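Side-chain contacts in peptidyl-prolyl cis-trans isomerase (Hirschia baltica, PDB 5EX2), which probably catalyses the cis-trans isomerisation of peptide bonds that precede proline, as cyclophilins generally do: residues Leu25-Phe28 with Gly33-Tyr36; Leu173-Ser178 with Leu201-Pro206. One frame throughout, in Å; residues are numbered along the deposited sequence.

Interaction 1 (Leu25-Phe28 with Gly33-Tyr36)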
ATOM      1  N   LEU A  25      -8.300   4.541  -4.844  1.00  9.09           N
ATOM      2  CA  LEU A  25      -8.861   3.420  -4.101  1.00  9.43           C
ATOM      3  C   LEU A  25      -9.283   2.316  -5.050  1.00  9.69           C
ATOM      4  O   LEU A  25     -10.116   2.524  -5.922  1.00 10.06           O
ATOM      5  CB  LEU A  25     -10.053   3.881  -3.262  1.00  9.92           C
ATOM      6  CG  LEU A  25     -10.695   2.879  -2.303  1.00 11.50           C
ATOM      7  CD1 LEU A  25      -9.698   2.333  -1.289  1.00 12.36           C
ATOM      8  CD2 LEU A  25     -11.863   3.558  -1.580  1.00 14.99           C
ATOM      9  N   VAL A  26      -8.718   1.135  -4.835  1.00  8.64           N
ATOM     10  CA  VAL A  26      -8.955  -0.015  -5.688  1.00 10.57           C
ATOM     11  C   VAL A  26      -9.588  -1.121  -4.871  1.00  8.61           C
ATOM     12  O   VAL A  26      -9.170  -1.399  -3.749  1.00  8.91           O
ATOM     13  CB  VAL A  26      -7.639  -0.544  -6.289  1.00 11.87           C
ATOM     14  CG1 VAL A  26      -7.914  -1.521  -7.427  1.00 15.05           C
ATOM     15  CG2 VAL A  26      -6.738   0.608  -6.736  1.00 21.49           C
ATOM     16  N   ILE A  27     -10.597  -1.764  -5.446  1.00  8.81           N
ATOM     17  CA  ILE A  27     -11.223  -2.916  -4.828  1.00  9.01           C
ATOM     18  C   ILE A  27     -10.715  -4.187  -5.508  1.00  8.96           C
ATOM     19  O   ILE A  27     -10.949  -4.373  -6.682  1.00 10.07           O
ATOM     20  CB  ILE A  27     -12.746  -2.871  -4.935  1.00  9.23           C
ATOM     21  CG1 ILE A  27     -13.282  -1.486  -4.542  1.00  9.86           C
ATOM     22  CG2 ILE A  27     -13.349  -3.953  -4.060  1.00 10.74           C
ATOM     23  CD1 ILE A  27     -14.770  -1.366  -4.684  1.00 11.49           C
ATOM     24  N   PHE A  28      -9.997  -5.013  -4.748  1.00  9.09           N
ATOM     25  CA  PHE A  28      -9.611  -6.347  -5.193  1.00  9.96           C
ATOM     26  C   PHE A  28     -10.542  -7.357  -4.549  1.00 10.83           C
ATOM     27  O   PHE A  28     -10.429  -7.622  -3.357  1.00 10.87           O
ATOM     28  CB  PHE A  28      -8.159  -6.666  -4.793  1.00 11.11           C
ATOM     29  CG  PHE A  28      -7.100  -6.153  -5.746  1.00 10.13           C
ATOM     30  CD1 PHE A  28      -7.392  -5.236  -6.741  1.00 12.00           C
ATOM     31  CD2 PHE A  28      -5.784  -6.589  -5.612  1.00  9.45           C
ATOM     32  CE1 PHE A  28      -6.401  -4.790  -7.606  1.00 13.51           C
ATOM     33  CE2 PHE A  28      -4.802  -6.143  -6.469  1.00 12.12           C
ATOM     34  CZ  PHE A  28      -5.107  -5.242  -7.460  1.00 12.87           C
ATOM     35  N   GLY A  33     -12.086 -13.120   0.004  1.00 11.08           N
ATOM     36  CA  GLY A  33     -12.689 -11.882   0.469  1.00  8.44           C
ATOM     37  C   GLY A  33     -12.099 -10.662  -0.219  1.00  9.70           C
ATOM     38  O   GLY A  33     -11.295 -10.746  -1.166  1.00 10.01           O
ATOM     39  N   VAL A  34     -12.515  -9.496   0.263  1.00  9.33           N
ATOM     40  CA  VAL A  34     -12.192  -8.238  -0.387  1.00  9.29           C
ATOM     41  C   VAL A  34     -10.968  -7.572   0.240  1.00  8.90           C
ATOM     42  O   VAL A  34     -10.735  -7.655   1.441  1.00 10.06           O
ATOM     43  CB  VAL A  34     -13.402  -7.277  -0.342  1.00  9.19           C
ATOM     44  CG1 VAL A  34     -13.704  -6.796   1.079  1.00 11.41           C
ATOM     45  CG2 VAL A  34     -13.187  -6.106  -1.287  1.00 11.94           C
ATOM     46  N   VAL A  35     -10.182  -6.940  -0.625  1.00  8.67           N
ATOM     47  CA  VAL A  35      -9.014  -6.181  -0.255  1.00  7.74           C
ATOM     48  C   VAL A  35      -9.196  -4.785  -0.852  1.00 10.37           C
ATOM     49  O   VAL A  35      -9.384  -4.640  -2.058  1.00 10.70           O
ATOM     50  CB  VAL A  35      -7.709  -6.832  -0.774  1.00  9.11           C
ATOM     51  CG1 VAL A  35      -6.503  -6.032  -0.340  1.00 10.29           C
ATOM     52  CG2 VAL A  35      -7.592  -8.289  -0.297  1.00 10.34           C
ATOM     53  N   TYR A  36      -9.184  -3.770   0.004  1.00  7.23           N
ATOM     54  CA  TYR A  36      -9.243  -2.388  -0.438  1.00  7.73           C
ATOM     55  C   TYR A  36      -7.840  -1.813  -0.378  1.00  7.40           C
ATOM     56  O   TYR A  36      -7.239  -1.785   0.691  1.00  9.36           O
ATOM     57  CB  TYR A  36     -10.195  -1.565   0.442  1.00  7.73           C
ATOM     58  CG  TYR A  36     -11.645  -1.993   0.352  1.00  9.06           C
ATOM     59  CD1 TYR A  36     -12.436  -1.597  -0.700  1.00 12.46           C
ATOM     60  CD2 TYR A  36     -12.215  -2.776   1.344  1.00 10.22           C
ATOM     61  CE1 TYR A  36     -13.760  -1.984  -0.773  1.00 11.31           C
ATOM     62  CE2 TYR A  36     -13.532  -3.157   1.284  1.00 13.83           C
ATOM     63  CZ  TYR A  36     -14.288  -2.764   0.224  1.00 13.08           C
ATOM     64  OH  TYR A  36     -15.609  -3.154   0.184  1.00 15.51           O
TER

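Interaction 2 (Leu173-Ser178 with Leu201-Pro206)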
ATOM      1  N   LEU A 173       1.077  -8.796  -2.407  1.00  8.47           N
ATOM      2  CA  LEU A 173       0.431  -8.330  -1.184  1.00  8.14           C
ATOM      3  C   LEU A 173       1.279  -8.760  -0.007  1.00  8.70           C
ATOM      4  O   LEU A 173       1.493  -9.962   0.202  1.00  8.26           O
ATOM      5  CB  LEU A 173      -0.967  -8.924  -1.049  1.00  9.01           C
ATOM      6  CG  LEU A 173      -1.882  -8.752  -2.255  1.00  9.75           C
ATOM      7  CD1 LEU A 173      -3.213  -9.448  -1.980  1.00  9.48           C
ATOM      8  CD2 LEU A 173      -2.123  -7.282  -2.586  1.00 11.09           C
ATOM      9  N   MET A 174       1.816  -7.809   0.745  1.00  8.13           N
ATOM     10  CA  MET A 174       2.700  -8.157   1.848  1.00  8.07           C
ATOM     11  C   MET A 174       1.940  -8.726   3.027  1.00  8.21           C
ATOM     12  O   MET A 174       1.066  -8.082   3.586  1.00  8.70           O
ATOM     13  CB  MET A 174       3.515  -6.951   2.312  1.00  9.92           C
ATOM     14  CG  MET A 174       4.436  -6.364   1.272  1.00  9.54           C
ATOM     15  SD  MET A 174       5.534  -7.572   0.523  1.00 11.53           S
ATOM     16  CE  MET A 174       6.237  -8.344   1.961  1.00 13.51           C
ATOM     17  N   ARG A 175       2.267  -9.951   3.387  1.00  8.64           N
ATOM     18  CA  ARG A 175       1.631 -10.638   4.505  1.00  9.51           C
ATOM     19  C   ARG A 175       2.396 -10.444   5.803  1.00  9.46           C
ATOM     20  O   ARG A 175       1.829 -10.582   6.882  1.00 12.17           O
ATOM     21  CB  ARG A 175       1.494 -12.130   4.212  1.00 10.47           C
ATOM     22  CG  ARG A 175       0.492 -12.428   3.118  1.00 10.27           C
ATOM     23  CD  ARG A 175       0.608 -13.814   2.538  1.00 10.57           C
ATOM     24  NE  ARG A 175       0.482 -14.952   3.450  1.00 10.71           N
ATOM     25  CZ  ARG A 175      -0.370 -15.972   3.278  1.00  9.19           C
ATOM     26  NH1 ARG A 175      -1.314 -15.945   2.331  1.00  9.49           N
ATOM     27  NH2 ARG A 175      -0.318 -17.009   4.106  1.00 11.86           N
ATOM     28  N   ASP A 176       3.683 -10.117   5.706  1.00  9.51           N
ATOM     29  CA  ASP A 176       4.547  -9.940   6.874  1.00 10.68           C
ATOM     30  C   ASP A 176       5.696  -9.025   6.490  1.00  8.58           C
ATOM     31  O   ASP A 176       6.061  -8.908   5.309  1.00 10.38           O
ATOM     32  CB  ASP A 176       5.071 -11.284   7.384  1.00 13.33           C
ATOM     33  CG  ASP A 176       5.813 -11.154   8.702  1.00 26.75           C
ATOM     34  OD1 ASP A 176       5.158 -10.862   9.722  1.00 28.35           O
ATOM     35  OD2 ASP A 176       7.050 -11.345   8.724  1.00 34.47           O
ATOM     36  N   GLU A 177       6.250  -8.356   7.490  1.00 10.68           N
ATOM     37  CA  GLU A 177       7.364  -7.444   7.295  1.00  8.68           C
ATOM     38  C   GLU A 177       8.494  -8.125   6.545  1.00 10.07           C
ATOM     39  O   GLU A 177       8.973  -9.183   6.946  1.00 12.13           O
ATOM     40  CB  GLU A 177       7.863  -6.930   8.643  1.00 14.33           C
ATOM     41  CG  GLU A 177       9.154  -6.087   8.557  1.00 15.44           C
ATOM     42  CD  GLU A 177       9.676  -5.647   9.916  1.00 22.99           C
ATOM     43  OE1 GLU A 177       9.241  -6.226  10.932  1.00 21.63           O
ATOM     44  OE2 GLU A 177      10.532  -4.729   9.974  1.00 16.76           O
ATOM     45  N   SER A 178       8.926  -7.487   5.461  1.00  9.20           N
ATOM     46  CA  SER A 178       9.951  -8.058   4.588  1.00 12.22           C
ATOM     47  C   SER A 178      10.948  -7.000   4.134  1.00  8.75           C
ATOM     48  O   SER A 178      10.921  -6.567   2.981  1.00 10.58           O
ATOM     49  CB  SER A 178       9.292  -8.713   3.384  1.00 11.36           C
ATOM     50  OG  SER A 178       8.387  -9.718   3.805  1.00 10.90           O
ATOM     51  N   LEU A 201      -4.825 -16.235   1.821  1.00  9.48           N
ATOM     52  CA  LEU A 201      -4.710 -16.793   0.471  1.00 10.47           C
ATOM     53  C   LEU A 201      -3.887 -18.078   0.514  1.00  9.28           C
ATOM     54  O   LEU A 201      -2.925 -18.180   1.280  1.00  9.76           O
ATOM     55  CB  LEU A 201      -4.102 -15.769  -0.487  1.00  9.08           C
ATOM     56  CG  LEU A 201      -4.942 -14.501  -0.694  1.00  8.42           C
ATOM     57  CD1 LEU A 201      -4.177 -13.431  -1.390  1.00  9.62           C
ATOM     58  CD2 LEU A 201      -6.183 -14.822  -1.506  1.00  8.44           C
ATOM     59  N   THR A 202      -4.290 -19.050  -0.301  1.00 10.41           N
ATOM     60  CA  THR A 202      -3.717 -20.384  -0.247  1.00  9.05           C
ATOM     61  C   THR A 202      -2.231 -20.365  -0.608  1.00 10.01           C
ATOM     62  O   THR A 202      -1.827 -19.815  -1.638  1.00  9.97           O
ATOM     63  CB  THR A 202      -4.490 -21.319  -1.178  1.00 11.35           C
ATOM     64  OG1 THR A 202      -5.856 -21.377  -0.744  1.00 13.91           O
ATOM     65  CG2 THR A 202      -3.936 -22.711  -1.140  1.00 10.02           C
ATOM     66  N   ILE A 203      -1.450 -20.979   0.263  1.00 10.94           N
ATOM     67  CA  ILE A 203      -0.009 -21.045   0.149  1.00 10.67           C
ATOM     68  C   ILE A 203       0.408 -22.029  -0.922  1.00 12.66           C
ATOM     69  O   ILE A 203      -0.174 -23.100  -1.030  1.00 12.33           O
ATOM     70  CB  ILE A 203       0.592 -21.469   1.517  1.00 12.11           C
ATOM     71  CG1 ILE A 203       0.386 -20.363   2.548  1.00 13.58           C
ATOM     72  CG2 ILE A 203       2.075 -21.849   1.421  1.00 16.56           C
ATOM     73  CD1 ILE A 203       0.387 -20.858   3.984  1.00 17.53           C
ATOM     74  N   GLY A 204       1.438 -21.682  -1.689  1.00 10.58           N
ATOM     75  CA  GLY A 204       2.037 -22.621  -2.634  1.00 10.80           C
ATOM     76  C   GLY A 204       2.771 -21.910  -3.750  1.00 10.66           C
ATOM     77  O   GLY A 204       2.538 -20.732  -4.027  1.00 11.20           O
ATOM     78  N   GLU A 205       3.643 -22.655  -4.414  1.00 12.45           N
ATOM     79  CA  GLU A 205       4.524 -22.102  -5.434  1.00 15.75           C
ATOM     80  C   GLU A 205       4.624 -23.041  -6.635  1.00 14.80           C
ATOM     81  O   GLU A 205       5.692 -23.574  -6.928  1.00 18.33           O
ATOM     82  CB  GLU A 205       5.908 -21.860  -4.841  1.00 15.84           C
ATOM     83  CG  GLU A 205       5.876 -21.033  -3.568  1.00 20.17           C
ATOM     84  CD  GLU A 205       7.248 -20.889  -2.964  1.00 21.15           C
ATOM     85  OE1 GLU A 205       8.143 -20.421  -3.689  1.00 21.30           O
ATOM     86  OE2 GLU A 205       7.437 -21.270  -1.789  1.00 23.54           O
ATOM     87  N   PRO A 206       3.505 -23.263  -7.339  1.00 12.88           N
ATOM     88  CA  PRO A 206       2.185 -22.694  -7.074  1.00 14.76           C
ATOM     89  C   PRO A 206       1.310 -23.576  -6.195  1.00 11.29           C
ATOM     90  O   PRO A 206       1.611 -24.754  -6.011  1.00 13.89           O
ATOM     91  CB  PRO A 206       1.589 -22.583  -8.465  1.00 15.46           C
ATOM     92  CG  PRO A 206       2.135 -23.804  -9.165  1.00 15.72           C
ATOM     93  CD  PRO A 206       3.527 -24.004  -8.612  1.00 18.23           C
TER
HETATM   94  O   HOH W   1      -2.554 -18.803   4.067  1.00 14.03           O

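Interaction 1 (Leu25-Phe28 with Gly33-Tyr36)
I27 and Y36, facing each other across the hairpin, adopt the same first torsion: CG1 of I27 (chi1 -47°) and CG of Y36 (chi1 -65°) each lie beside their own backbone N and anti to the carbonyl carbon. The two side chains therefore run side by side and point the same way, with I27 CG1 3.8 Å from Y36 CE1 in an oblique approach to the ring. The other branch of I27, CG2, reaches across to V34, where CG2 meets CG2 at 3.5 Å. That same V34 methyl sits 3.8 Å above the plane of the Y36 ring, displaced toward its rim, so a single CG2 is shared between isoleucine and tyrosine.

The hairpin illustrates antiparallel pairing, in which paired residues send both side chains to one face. I27 and Y36 form a non-hydrogen-bonded pair; F28 and V35, next along, form a hydrogen-bonded one. F28 N donates to V35 O at 2.8 Å with an N-H...O angle of 163°, and V35 N returns a bond to F28 O, also 2.8 Å. The CA of V34 adds a C-H...O contact of 3.5 Å to F28 O. On the opposite face of the sheet from I27 and Y36, F28 CB and V35 CB are 4.0 Å apart, while the phenyl ring leads away from V35.

That ring goes into the cyclophilin barrel, where it meets F171 and packs on L213 and A216 of strand 212-218. I27 and Y36 lie on the outer face, beneath loop residues V219, P228 and V265. Strand 25-30 pairs on its other edge with strand 212-218, and strand 33-39 with strand 187-191.

Interaction 2 (Leu173-Ser178 with Leu201-Pro206)
The loop leaving strand 171-174 of the cyclophilin barrel is tied here to the loop that follows helix 195-198, an example of an arginine just past a strand end reaching the main chain of another loop. R175 NH1 donates to L201 O at 2.9 Å, with the acceptor near the plane of the guanidinium, at its edge. Water 1 lies at the same edge and closes a second path: it accepts from R175 NH2 and donates to L201 O, each at 2.9 Å. A bend at chi3 (58°) turns the guanidinium toward this carbonyl. NH2 also rests against I203, 3.8 Å from CG1. With an alanine here in place of R175, L201 O would probably lose its direct donor and the bridging water its NH2 donor, so that the loop could shift more easily. Deeper in, L173 and L201 cross at about a right angle, their CD1 methyls 4.1 Å apart.

Both leucines pack on F65 of strand 63-69, and L201 also touches A74 of strand 73-76, next to strand 171-174 in the barrel. R175 lies against V68, and NH1 makes a weak further bond to A198 O at the end of helix 195-198.

Overall arrangement
The two contacts lie in series along the chain: the hairpin of interaction 1 is complete before interaction 2 opens, and all four segments belong to the cyclophilin fold. Their centres are about 17 Å apart and their nearest atoms about 5 Å, without touching. Both reach the same closed antiparallel barrel. Interaction 1 joins two of its neighbouring strands, 25-30 and 33-39, whereas interaction 2 ties the end of strand 171-174 to the loop leading toward strand 212-218, itself the partner of strand 25-30. The contacts thus belong to different parts of one barrel, with F28 and V35 pointing to the interior, where the side chain of L173 also lies.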